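Local coordinates for protein N-alpha-acetyltransferase 35, NatC auxiliary subunit (Saccharomyces cerevisiae, PDB 6YGA) that serves as the auxiliary subunit of the yeast NatC complex, which acetylates the N-terminal methionine of L-A virus Gag protein, at residues Arg665-Gln668 with Glu669-Leu672; Asn141-Tyr144 with Asp145-Gly149; Gly259-Gln263 with Leu264-Pro268. All blocks are in the same frame, centred on the assembly; numbering follows the deposited sequence.

Overall arrangement
All three contacts are local, and each sits at or near a helix end: contact 1 at the start of helix 668-701, contact 2 at the start of helix 142-167, contact 3 where helix 245-260 gives way to a loop. Contacts 1 and 2 are partly buried and rich in backbone hydrogen bonds, with a serine hydroxyl facing two carbonyl oxygens in the first and an asparagine cap in the second. Contact 3 lies nearer the surface and is held across its segments by apolar side chains. Contacts 2 and 3, their nearest atoms about 8 Å apart, both pack against helix 85-104; contact 1 lies in the TPR-like region, its centre about 46 Å from that of contact 2.

Contact 1 of 3, residues Arg665-Gln668 with Glu669-Leu672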
ATOM      1  N   ARG B 665      21.592   1.312  19.325  1.00 40.98           N
ATOM      2  CA  ARG B 665      21.263   0.867  20.678  1.00 44.45           C
ATOM      3  C   ARG B 665      19.783   0.524  20.814  1.00 46.23           C
ATOM      4  O   ARG B 665      19.426  -0.457  21.477  1.00 48.89           O
ATOM      5  CB  ARG B 665      21.661   1.937  21.695  1.00 45.33           C
ATOM      6  CG  ARG B 665      21.272   1.606  23.130  1.00 45.80           C
ATOM      7  CD  ARG B 665      21.804   2.646  24.106  1.00 45.40           C
ATOM      8  NE  ARG B 665      21.217   3.966  23.890  1.00 46.64           N
ATOM      9  CZ  ARG B 665      20.182   4.444  24.575  1.00 49.82           C
ATOM     10  NH1 ARG B 665      19.616   3.713  25.526  1.00 50.49           N
ATOM     11  NH2 ARG B 665      19.713   5.657  24.312  1.00 51.84           N
ATOM     12  N   LEU B 666      18.907   1.308  20.186  1.00 43.78           N
ATOM     13  CA  LEU B 666      17.475   1.075  20.324  1.00 45.14           C
ATOM     14  C   LEU B 666      16.974  -0.072  19.456  1.00 42.50           C
ATOM     15  O   LEU B 666      15.900  -0.613  19.732  1.00 42.10           O
ATOM     16  CB  LEU B 666      16.696   2.349  19.988  1.00 46.36           C
ATOM     17  CG  LEU B 666      17.082   3.614  20.756  1.00 46.22           C
ATOM     18  CD1 LEU B 666      16.124   4.748  20.424  1.00 46.91           C
ATOM     19  CD2 LEU B 666      17.119   3.352  22.255  1.00 47.43           C
ATOM     20  N   VAL B 667      17.719  -0.456  18.421  1.00 41.11           N
ATOM     21  CA  VAL B 667      17.279  -1.505  17.508  1.00 42.01           C
ATOM     22  C   VAL B 667      18.380  -2.547  17.366  1.00 43.67           C
ATOM     23  O   VAL B 667      18.644  -3.043  16.264  1.00 42.68           O
ATOM     24  CB  VAL B 667      16.892  -0.916  16.139  1.00 38.53           C
ATOM     25  CG1 VAL B 667      15.576  -0.167  16.240  1.00 37.62           C
ATOM     26  CG2 VAL B 667      17.993   0.007  15.631  1.00 36.12           C
ATOM     27  N   GLN B 668      19.022  -2.894  18.484  1.00 44.34           N
ATOM     28  CA  GLN B 668      20.203  -3.750  18.423  1.00 47.37           C
ATOM     29  C   GLN B 668      19.867  -5.122  17.852  1.00 46.85           C
ATOM     30  O   GLN B 668      20.553  -5.614  16.949  1.00 48.19           O
ATOM     31  CB  GLN B 668      20.831  -3.876  19.813  1.00 53.61           C
ATOM     32  CG  GLN B 668      22.130  -4.668  19.834  1.00 57.41           C
ATOM     33  CD  GLN B 668      22.667  -4.868  21.235  1.00 61.39           C
ATOM     34  OE1 GLN B 668      21.993  -4.565  22.220  1.00 64.03           O
ATOM     35  NE2 GLN B 668      23.888  -5.381  21.333  1.00 62.70           N
ATOM     36  N   GLU B 669      18.802  -5.751  18.356  1.00 45.81           N
ATOM     37  CA  GLU B 669      18.423  -7.071  17.863  1.00 47.49           C
ATOM     38  C   GLU B 669      18.033  -7.027  16.387  1.00 46.39           C
ATOM     39  O   GLU B 669      18.431  -7.901  15.607  1.00 46.43           O
ATOM     40  CB  GLU B 669      17.276  -7.641  18.702  1.00 52.04           C
ATOM     41  CG  GLU B 669      17.533  -7.718  20.205  1.00 57.55           C
ATOM     42  CD  GLU B 669      16.970  -6.529  20.962  1.00 60.66           C
ATOM     43  OE1 GLU B 669      17.184  -5.382  20.518  1.00 60.05           O
ATOM     44  OE2 GLU B 669      16.307  -6.741  22.000  1.00 61.83           O
ATOM     45  N   LEU B 670      17.258  -6.016  15.984  1.00 44.00           N
ATOM     46  CA  LEU B 670      16.798  -5.944  14.598  1.00 42.18           C
ATOM     47  C   LEU B 670      17.955  -5.694  13.639  1.00 40.03           C
ATOM     48  O   LEU B 670      17.975  -6.244  12.531  1.00 40.91           O
ATOM     49  CB  LEU B 670      15.729  -4.858  14.449  1.00 40.93           C
ATOM     50  CG  LEU B 670      14.382  -5.114  15.136  1.00 40.16           C
ATOM     51  CD1 LEU B 670      13.577  -3.829  15.296  1.00 40.00           C
ATOM     52  CD2 LEU B 670      13.573  -6.152  14.376  1.00 37.38           C
ATOM     53  N   SER B 671      18.930  -4.876  14.040  1.00 37.13           N
ATOM     54  CA  SER B 671      20.066  -4.623  13.158  1.00 39.13           C
ATOM     55  C   SER B 671      20.945  -5.861  13.030  1.00 40.01           C
ATOM     56  O   SER B 671      21.479  -6.140  11.951  1.00 42.03           O
ATOM     57  CB  SER B 671      20.876  -3.424  13.655  1.00 38.35           C
ATOM     58  OG  SER B 671      21.441  -3.671  14.929  1.00 42.73           O
ATOM     59  N   LEU B 672      21.105  -6.619  14.118  1.00 37.48           N
ATOM     60  CA  LEU B 672      21.820  -7.888  14.031  1.00 41.18           C
ATOM     61  C   LEU B 672      21.089  -8.857  13.114  1.00 47.41           C
ATOM     62  O   LEU B 672      21.705  -9.525  12.275  1.00 50.03           O
ATOM     63  CB  LEU B 672      21.991  -8.493  15.424  1.00 41.06           C
ATOM     64  CG  LEU B 672      22.993  -7.798  16.347  1.00 40.12           C
ATOM     65  CD1 LEU B 672      22.961  -8.416  17.735  1.00 39.04           C
ATOM     66  CD2 LEU B 672      24.396  -7.865  15.760  1.00 37.69           C
TER
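Ser-671 reaches back one turn to Val-667 with its backbone: its N donates to Val-667 O at 2.9 Å. The next bond of the same kind runs from Leu-672 N to Gln-668 O at 3.1 Å, with an N-H...O angle of 163°. The hydroxyl of Ser-671 faces both carbonyl oxygens, OG lying 2.9 Å from Gln-668 O and 3.2 Å from Val-667 O; its one proton can serve either, and the model does not settle which. A chi1 of 63° places OG between the backbone N and the carbonyl carbon of its own residue, turned back to the preceding turn. This is the first turn of helix 668-701, with Val-667 at the N-cap position, in the TPR-like part of the chain. The apolar pair is Val-667 CG1 and Leu-670 CD1, 4.3 Å apart. Leu-672 packs instead on a carbonyl oxygen, its CG 3.3 Å from Gln-668 O, beside the backbone bond to that same atom. Outward, Phe-325 and Phe-328 of helix 319-328 pack on Val-667, and Ile-651 of helix 619-653 touches Gln-668, Ser-671 and Leu-672.

Contact 2 of 3, residues Asn141-Tyr144 with Asp145-Gly149; sequences NILY and DKVLG
Asp-145 folds back onto Asn-141 at the start of helix 142-167, where Asn-141 is the N-cap. Asp-145 N donates to Asn-141 O at 3.1 Å. The carboxylate comes to the same oxygen without bonding it: Asp-145 OD1 stands 2.9 Å from Asn-141 O, two acceptors side by side. The Asn-141 side chain caps the helix: OD1 accepts from Leu-143 N at 3.1 Å with a nearly straight N-H...O angle of 169°, although the donor stands above the amide carbonyl plane rather than on a lone pair. A chi1 of -169° swings the amide away from the backbone N of Asn-141 and brings OD1 over the first turn.

The turn that follows is widened to a pi-type one. Ile-142 O is gripped by two donors, Lys-146 N from above the carbonyl plane and Val-147 N at 3.3 Å within it, and Leu-148 N then closes on Leu-143 O at 2.8 Å. The side chains still pair four residues apart. Those of Ile-142 and Lys-146 lie side by side, CD1 of Ile-142 4.0 Å from CB of Lys-146; Leu-143 CD2 meets Val-147 CG2 at 4.2 Å; and the Tyr-144 ring lies beside Leu-148, both pointing the same way, with Tyr-144 CD2 4.2 Å from Leu-148 CD2.

Helices 85-104 and 193-209 pack against Leu-143 and Val-147 respectively. Second-shell groups fix the polar ends: Lys-146 NZ forms a salt bridge with Glu-202, and Tyr-144 OH bonds to Tyr-82 O. The Asp-145 carboxylate is held close to the N-cap by two donors, Thr-139 OG1 to OD1 and Gly-140 N to OD2.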
ATOM      1  N   ASN B 141     -31.215 -10.114  31.420  1.00103.58           N
ATOM      2  CA  ASN B 141     -30.144 -11.004  31.847  1.00103.88           C
ATOM      3  C   ASN B 141     -28.877 -10.184  32.046  1.00100.82           C
ATOM      4  O   ASN B 141     -28.574  -9.287  31.251  1.00 97.90           O
ATOM      5  CB  ASN B 141     -29.914 -12.120  30.817  1.00105.52           C
ATOM      6  CG  ASN B 141     -29.006 -13.228  31.337  1.00108.94           C
ATOM      7  OD1 ASN B 141     -28.076 -12.981  32.105  1.00110.47           O
ATOM      8  ND2 ASN B 141     -29.272 -14.457  30.910  1.00110.59           N
ATOM      9  N   ILE B 142     -28.135 -10.498  33.110  1.00101.18           N
ATOM     10  CA  ILE B 142     -27.035  -9.631  33.513  1.00 98.48           C
ATOM     11  C   ILE B 142     -25.841  -9.782  32.578  1.00 94.98           C
ATOM     12  O   ILE B 142     -25.033  -8.857  32.434  1.00 91.64           O
ATOM     13  CB  ILE B 142     -26.652  -9.910  34.978  1.00100.54           C
ATOM     14  CG1 ILE B 142     -25.962  -8.687  35.577  1.00 98.83           C
ATOM     15  CG2 ILE B 142     -25.756 -11.143  35.094  1.00100.89           C
ATOM     16  CD1 ILE B 142     -26.825  -7.442  35.564  1.00 98.82           C
ATOM     17  N   LEU B 143     -25.706 -10.939  31.929  1.00 94.78           N
ATOM     18  CA  LEU B 143     -24.575 -11.154  31.035  1.00 90.56           C
ATOM     19  C   LEU B 143     -24.738 -10.361  29.744  1.00 88.11           C
ATOM     20  O   LEU B 143     -23.763  -9.807  29.219  1.00 85.43           O
ATOM     21  CB  LEU B 143     -24.425 -12.648  30.754  1.00 91.39           C
ATOM     22  CG  LEU B 143     -24.221 -13.516  32.000  1.00 93.65           C
ATOM     23  CD1 LEU B 143     -24.284 -14.983  31.627  1.00 94.96           C
ATOM     24  CD2 LEU B 143     -22.897 -13.189  32.680  1.00 91.23           C
ATOM     25  N   TYR B 144     -25.967 -10.278  29.229  1.00 88.94           N
ATOM     26  CA  TYR B 144     -26.214  -9.539  27.996  1.00 87.16           C
ATOM     27  C   TYR B 144     -26.247  -8.033  28.230  1.00 84.89           C
ATOM     28  O   TYR B 144     -25.687  -7.270  27.438  1.00 81.32           O
ATOM     29  CB  TYR B 144     -27.529  -9.992  27.361  1.00 90.91           C
ATOM     30  CG  TYR B 144     -27.450 -11.319  26.641  1.00 93.52           C
ATOM     31  CD1 TYR B 144     -27.617 -12.512  27.327  1.00 97.27           C
ATOM     32  CD2 TYR B 144     -27.215 -11.376  25.271  1.00 92.01           C
ATOM     33  CE1 TYR B 144     -27.547 -13.727  26.675  1.00 98.91           C
ATOM     34  CE2 TYR B 144     -27.144 -12.586  24.609  1.00 93.66           C
ATOM     35  CZ  TYR B 144     -27.310 -13.759  25.316  1.00 97.26           C
ATOM     36  OH  TYR B 144     -27.240 -14.967  24.663  1.00 98.56           O
ATOM     37  N   ASP B 145     -26.896  -7.590  29.310  1.00 86.92           N
ATOM     38  CA  ASP B 145     -27.153  -6.164  29.487  1.00 87.08           C
ATOM     39  C   ASP B 145     -25.948  -5.427  30.063  1.00 85.27           C
ATOM     40  O   ASP B 145     -25.669  -4.289  29.669  1.00 84.75           O
ATOM     41  CB  ASP B 145     -28.380  -5.957  30.379  1.00 90.56           C
ATOM     42  CG  ASP B 145     -29.620  -6.656  29.843  1.00 92.00           C
ATOM     43  OD1 ASP B 145     -29.467  -7.643  29.096  1.00 90.66           O
ATOM     44  OD2 ASP B 145     -30.745  -6.215  30.164  1.00 94.19           O
ATOM     45  N   LYS B 146     -25.224  -6.049  30.993  1.00 84.88           N
ATOM     46  CA  LYS B 146     -24.118  -5.394  31.682  1.00 84.82           C
ATOM     47  C   LYS B 146     -22.752  -5.857  31.197  1.00 81.68           C
ATOM     48  O   LYS B 146     -21.911  -5.026  30.838  1.00 79.14           O
ATOM     49  CB  LYS B 146     -24.235  -5.618  33.198  1.00 91.54           C
ATOM     50  CG  LYS B 146     -24.141  -4.340  34.025  1.00 97.31           C
ATOM     51  CD  LYS B 146     -22.796  -3.646  33.822  1.00 98.86           C
ATOM     52  CE  LYS B 146     -22.775  -2.233  34.404  1.00100.65           C
ATOM     53  NZ  LYS B 146     -21.428  -1.597  34.266  1.00 98.12           N
ATOM     54  N   VAL B 147     -22.500  -7.166  31.181  1.00 80.79           N
ATOM     55  CA  VAL B 147     -21.187  -7.663  30.777  1.00 76.55           C
ATOM     56  C   VAL B 147     -20.964  -7.441  29.286  1.00 71.64           C
ATOM     57  O   VAL B 147     -19.957  -6.853  28.873  1.00 67.62           O
ATOM     58  CB  VAL B 147     -21.035  -9.147  31.157  1.00 75.49           C
ATOM     59  CG1 VAL B 147     -19.686  -9.681  30.694  1.00 73.17           C
ATOM     60  CG2 VAL B 147     -21.196  -9.321  32.656  1.00 75.89           C
ATOM     61  N   LEU B 148     -21.900  -7.903  28.453  1.00 71.21           N
ATOM     62  CA  LEU B 148     -21.730  -7.762  27.011  1.00 68.33           C
ATOM     63  C   LEU B 148     -21.820  -6.302  26.582  1.00 68.77           C
ATOM     64  O   LEU B 148     -21.117  -5.879  25.659  1.00 64.68           O
ATOM     65  CB  LEU B 148     -22.763  -8.614  26.277  1.00 68.42           C
ATOM     66  CG  LEU B 148     -22.622  -8.683  24.758  1.00 65.55           C
ATOM     67  CD1 LEU B 148     -21.176  -8.944  24.357  1.00 63.73           C
ATOM     68  CD2 LEU B 148     -23.531  -9.763  24.199  1.00 66.54           C
ATOM     69  N   GLY B 149     -22.671  -5.517  27.247  1.00 73.02           N
ATOM     70  CA  GLY B 149     -22.756  -4.099  26.930  1.00 74.61           C
ATOM     71  C   GLY B 149     -21.442  -3.375  27.147  1.00 75.06           C
ATOM     72  O   GLY B 149     -21.067  -2.500  26.363  1.00 73.05           O
TER

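Contact 3 of 3, residues Gly259-Gln263 with Leu264-Pro268; sequences GIFPQ and LQLSP
Ile-260 O accepts the backbone N of Gln-263 at 2.9 Å, a bond spanning three residues that tightens the chain just past the weakly bonded end of helix 245-260. The same carbonyl has the branch of Leu-264 close by, with CG 4.0 Å and CD2 4.1 Å from Ile-260 O. The turn also brings two acceptors together without a bond, Phe-261 O and Leu-264 O at 3.0 Å. Across it the closest side-chain meeting is between two methyls: Leu-264 CD2 comes to 3.5 Å from Ile-260 CG2, the two side chains crossing at a slant. Leu-264 reaches it with a chi1 of 58°, which sets CG between its own backbone N and carbonyl carbon, so that the branch turns back over the helix end instead of following the departing chain.

From Leu-264 onward the backbone is extended, and the arrangement is a helix terminus running out into a loop that leads to helix 276-280. Phe-261 to Gln-263 still coil like a helix, though the regular bonding has lapsed. The next apolar touch comes two residues further along: Leu-266 CD1 approaches Phe-261 CE1 at 4.3 Å, meeting the ring obliquely.

Neighbouring helices take up the same side chains. Met-219 of helix 215-231 touches both Ile-260 and Leu-266, and Leu-215 lies against Gln-263 and Leu-264; from helix 85-104, Asp-94 touches Phe-261 and Leu-266, and Ala-91 packs on Leu-266. Tyr-297 meets the Phe-261 ring edge-to-face.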
ATOM      1  N   GLY B 259      -4.345 -21.033  24.699  1.00 75.99           N
ATOM      2  CA  GLY B 259      -4.372 -22.365  25.280  1.00 81.34           C
ATOM      3  C   GLY B 259      -5.765 -22.849  25.616  1.00 81.74           C
ATOM      4  O   GLY B 259      -5.980 -24.060  25.748  1.00 84.64           O
ATOM      5  N   ILE B 260      -6.717 -21.926  25.753  1.00 79.53           N
ATOM      6  CA  ILE B 260      -8.089 -22.295  26.079  1.00 80.41           C
ATOM      7  C   ILE B 260      -8.861 -22.693  24.824  1.00 80.91           C
ATOM      8  O   ILE B 260      -9.745 -23.554  24.887  1.00 82.60           O
ATOM      9  CB  ILE B 260      -8.775 -21.138  26.831  1.00 78.86           C
ATOM     10  CG1 ILE B 260      -8.124 -20.916  28.200  1.00 81.01           C
ATOM     11  CG2 ILE B 260     -10.246 -21.409  27.023  1.00 79.01           C
ATOM     12  CD1 ILE B 260      -8.836 -19.869  29.043  1.00 80.68           C
ATOM     13  N   PHE B 261      -8.528 -22.098  23.675  1.00 81.41           N
ATOM     14  CA  PHE B 261      -9.245 -22.362  22.426  1.00 84.32           C
ATOM     15  C   PHE B 261      -9.424 -23.842  22.103  1.00 86.95           C
ATOM     16  O   PHE B 261     -10.559 -24.245  21.806  1.00 87.40           O
ATOM     17  CB  PHE B 261      -8.539 -21.655  21.261  1.00 84.62           C
ATOM     18  CG  PHE B 261      -9.031 -20.266  21.006  1.00 85.47           C
ATOM     19  CD1 PHE B 261     -10.358 -20.036  20.687  1.00 87.20           C
ATOM     20  CD2 PHE B 261      -8.164 -19.190  21.068  1.00 84.87           C
ATOM     21  CE1 PHE B 261     -10.817 -18.756  20.447  1.00 86.37           C
ATOM     22  CE2 PHE B 261      -8.614 -17.907  20.825  1.00 84.41           C
ATOM     23  CZ  PHE B 261      -9.943 -17.689  20.515  1.00 85.02           C
ATOM     24  N   PRO B 262      -8.390 -24.692  22.121  1.00 89.34           N
ATOM     25  CA  PRO B 262      -8.633 -26.096  21.756  1.00 93.25           C
ATOM     26  C   PRO B 262      -9.548 -26.826  22.722  1.00 96.06           C
ATOM     27  O   PRO B 262     -10.152 -27.834  22.337  1.00 97.61           O
ATOM     28  CB  PRO B 262      -7.224 -26.705  21.746  1.00 94.54           C
ATOM     29  CG  PRO B 262      -6.448 -25.857  22.677  1.00 93.03           C
ATOM     30  CD  PRO B 262      -6.971 -24.467  22.456  1.00 89.00           C
ATOM     31  N   GLN B 263      -9.689 -26.344  23.960  1.00 97.69           N
ATOM     32  CA  GLN B 263     -10.375 -27.121  24.985  1.00103.18           C
ATOM     33  C   GLN B 263     -11.890 -27.001  24.921  1.00108.36           C
ATOM     34  O   GLN B 263     -12.584 -27.864  25.469  1.00111.63           O
ATOM     35  CB  GLN B 263      -9.893 -26.715  26.382  1.00100.55           C
ATOM     36  CG  GLN B 263      -8.395 -26.861  26.595  1.00 98.72           C
ATOM     37  CD  GLN B 263      -8.012 -26.904  28.065  1.00100.10           C
ATOM     38  OE1 GLN B 263      -8.786 -27.361  28.908  1.00102.04           O
ATOM     39  NE2 GLN B 263      -6.813 -26.428  28.378  1.00 99.75           N
ATOM     40  N   LEU B 264     -12.422 -25.973  24.265  1.00111.34           N
ATOM     41  CA  LEU B 264     -13.860 -25.759  24.250  1.00117.22           C
ATOM     42  C   LEU B 264     -14.317 -25.304  22.871  1.00118.88           C
ATOM     43  O   LEU B 264     -13.530 -24.824  22.048  1.00115.92           O
ATOM     44  CB  LEU B 264     -14.286 -24.740  25.315  1.00117.58           C
ATOM     45  CG  LEU B 264     -13.688 -23.335  25.271  1.00113.54           C
ATOM     46  CD1 LEU B 264     -14.638 -22.372  24.599  1.00110.25           C
ATOM     47  CD2 LEU B 264     -13.399 -22.878  26.677  1.00115.04           C
ATOM     48  N   GLN B 265     -15.615 -25.462  22.638  1.00126.10           N
ATOM     49  CA  GLN B 265     -16.256 -25.128  21.376  1.00125.82           C
ATOM     50  C   GLN B 265     -17.200 -23.955  21.597  1.00122.27           C
ATOM     51  O   GLN B 265     -17.988 -23.959  22.550  1.00123.53           O
ATOM     52  CB  GLN B 265     -17.023 -26.333  20.827  1.00133.73           C
ATOM     53  CG  GLN B 265     -17.253 -26.315  19.327  1.00138.38           C
ATOM     54  CD  GLN B 265     -15.983 -26.565  18.539  1.00141.07           C
ATOM     55  OE1 GLN B 265     -14.973 -27.006  19.088  1.00144.85           O
ATOM     56  NE2 GLN B 265     -16.027 -26.284  17.243  1.00140.91           N
ATOM     57  N   LEU B 266     -17.122 -22.961  20.715  1.00113.25           N
ATOM     58  CA  LEU B 266     -17.894 -21.731  20.828  1.00105.26           C
ATOM     59  C   LEU B 266     -18.842 -21.592  19.649  1.00101.72           C
ATOM     60  O   LEU B 266     -18.436 -21.770  18.495  1.00101.83           O
ATOM     61  CB  LEU B 266     -16.977 -20.514  20.882  1.00 99.25           C
ATOM     62  CG  LEU B 266     -16.108 -20.367  22.123  1.00 97.68           C
ATOM     63  CD1 LEU B 266     -14.813 -19.676  21.755  1.00 94.36           C
ATOM     64  CD2 LEU B 266     -16.852 -19.588  23.191  1.00 98.20           C
ATOM     65  N   SER B 267     -20.092 -21.251  19.939  1.00 98.46           N
ATOM     66  CA  SER B 267     -21.089 -20.984  18.912  1.00 94.91           C
ATOM     67  C   SER B 267     -21.890 -19.743  19.286  1.00 88.88           C
ATOM     68  O   SER B 267     -22.744 -19.803  20.181  1.00 88.69           O
ATOM     69  CB  SER B 267     -22.019 -22.185  18.726  1.00100.62           C
ATOM     70  OG  SER B 267     -21.351 -23.252  18.079  1.00103.75           O
ATOM     71  N   PRO B 268     -21.633 -18.604  18.646  1.00 83.74           N
ATOM     72  CA  PRO B 268     -22.473 -17.436  18.884  1.00 79.89           C
ATOM     73  C   PRO B 268     -23.890 -17.704  18.431  1.00 78.11           C
ATOM     74  O   PRO B 268     -24.132 -18.562  17.559  1.00 78.19           O
ATOM     75  CB  PRO B 268     -21.805 -16.343  18.036  1.00 75.19           C
ATOM     76  CG  PRO B 268     -20.411 -16.814  17.821  1.00 75.19           C
ATOM     77  CD  PRO B 268     -20.505 -18.306  17.749  1.00 78.96           C
TER